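Local coordinates for 3-Hydroxyacyl-CoA dehydrogenase (Ralstonia eutropha H16, PDB 4PZC), which catalyses the NAD-dependent oxidation of (S)-3-hydroxybutyryl-CoA and related (3S)-3-hydroxyacyl-CoA thioesters to the 3-ketoacyl-CoA, at the interface of chains A and B. Residues are numbered along the deposited sequence; one frame, centred on the assembly and turned at random. Chains: chain A/B, 3-Hydroxyacyl-CoA dehydrogenase.

The interface of chains A and B. Residues chain A 199, 202, 257; chain B 253, 255-256.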
loop_
_atom_site.group_PDB
_atom_site.type_symbol
_atom_site.label_atom_id
_atom_site.label_comp_id
_atom_site.label_asym_id
_atom_site.label_seq_id
_atom_site.Cartn_x
_atom_site.Cartn_y
_atom_site.Cartn_z
ATOM N N GLU A 199 -10.133 4.709 -0.699
ATOM C CA GLU A 199 -10.955 3.496 -0.715
ATOM C C GLU A 199 -11.200 3.032 0.698
ATOM O O GLU A 199 -12.279 2.576 1.002
ATOM C CB GLU A 199 -10.339 2.359 -1.529
ATOM C CG GLU A 199 -11.391 1.368 -2.024
ATOM C CD GLU A 199 -12.361 1.973 -3.038
ATOM O OE1 GLU A 199 -12.039 3.029 -3.614
ATOM O OE2 GLU A 199 -13.448 1.389 -3.266
ATOM N N CYS A 202 -13.988 4.811 2.135
ATOM C CA CYS A 202 -15.226 4.255 1.599
ATOM C C CYS A 202 -15.672 3.011 2.348
ATOM O O CYS A 202 -16.836 2.894 2.739
ATOM C CB CYS A 202 -15.092 3.940 0.115
ATOM S SG CYS A 202 -14.638 5.387 -0.867
ATOM N N ARG A 257 -13.752 10.506 -7.057
ATOM C CA ARG A 257 -14.652 11.025 -6.003
ATOM C C ARG A 257 -14.038 10.940 -4.625
ATOM O O ARG A 257 -13.676 9.850 -4.188
ATOM C CB ARG A 257 -15.862 10.109 -5.875
ATOM C CG ARG A 257 -17.103 10.453 -6.660
ATOM C CD ARG A 257 -18.107 9.302 -6.484
ATOM N NE ARG A 257 -17.699 8.121 -7.235
ATOM C CZ ARG A 257 -18.247 6.914 -7.151
ATOM N NH1 ARG A 257 -19.230 6.666 -6.302
ATOM N NH2 ARG A 257 -17.784 5.931 -7.930
ATOM N N ASP B 253 -19.964 -0.269 -11.237
ATOM C CA ASP B 253 -19.389 1.086 -11.144
ATOM C C ASP B 253 -18.001 1.165 -11.838
ATOM O O ASP B 253 -17.051 0.526 -11.390
ATOM C CB ASP B 253 -19.313 1.458 -9.660
ATOM C CG ASP B 253 -18.876 2.889 -9.392
ATOM O OD1 ASP B 253 -18.583 3.729 -10.287
ATOM O OD2 ASP B 253 -18.834 3.159 -8.182
ATOM N N LYS B 255 -15.795 3.168 -11.699
ATOM C CA LYS B 255 -14.716 3.551 -10.800
ATOM C C LYS B 255 -13.681 2.442 -10.755
ATOM O O LYS B 255 -12.495 2.692 -10.643
ATOM C CB LYS B 255 -15.249 3.830 -9.382
ATOM C CG LYS B 255 -14.170 3.855 -8.306
ATOM C CD LYS B 255 -14.635 4.530 -7.022
ATOM C CE LYS B 255 -13.559 4.347 -5.965
ATOM N NZ LYS B 255 -13.915 4.730 -4.581
ATOM N N TYR B 256 -14.160 1.209 -10.834
ATOM C CA TYR B 256 -13.309 0.021 -10.747
ATOM C C TYR B 256 -12.959 -0.633 -12.091
ATOM O O TYR B 256 -12.495 -1.756 -12.084
ATOM C CB TYR B 256 -14.003 -1.010 -9.829
ATOM C CG TYR B 256 -14.400 -0.411 -8.496
ATOM C CD1 TYR B 256 -15.640 0.195 -8.313
ATOM C CD2 TYR B 256 -13.504 -0.426 -7.427
ATOM C CE1 TYR B 256 -15.984 0.762 -7.087
ATOM C CE2 TYR B 256 -13.818 0.141 -6.206
ATOM C CZ TYR B 256 -15.051 0.727 -6.035
ATOM O OH TYR B 256 -15.311 1.268 -4.813
#
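A:Glu199, on helix 189-205, holds its carboxylate against the ends of B:Lys255 and B:Tyr256 from the 3-10 helix 254-256. The contact joins the C-terminal domains of two 3-hydroxyacyl-CoA dehydrogenase chains and has a two-fold twin, as would suit a dimer. Glutamate fits here because its two oxygens can serve two donors at once. B:Lys255 NZ forms a salt bridge with OE1 of A:Glu199 at 2.7 Å, arriving on the syn side but 22° out of the carboxylate plane. The phenol OH of B:Tyr256 donates to OE2 along the syn lone pair, at a modelled length too short to weigh at this resolution. Carboxylate and ring stand nearly perpendicular, 86° apart, with OE2 at the ring edge. Lysine has the length required: with CG anti to the backbone N (chi1 164°) and the chain extended beyond it, the ammonium reaches the partner helix. CG of B:Lys255 lies over one face of its own chain's B:Tyr256 ring, toward the rim.

The less compact side rests on a loop residue, A:Arg257, joined tip to tip with B:Asp253. The long arginine bends at chi3; its NH2 donates a nearly straight hydrogen bond, also a salt bridge, to OD2 of B:Asp253 (3.0 Å), and packs against the aliphatic chain of B:Lys255. OD1 of B:Asp253 accepts the backbone N-H of B:Lys255 (N to OD1 3.2 Å) from above the carboxylate plane, so the short aspartate caps the 3-10 turn.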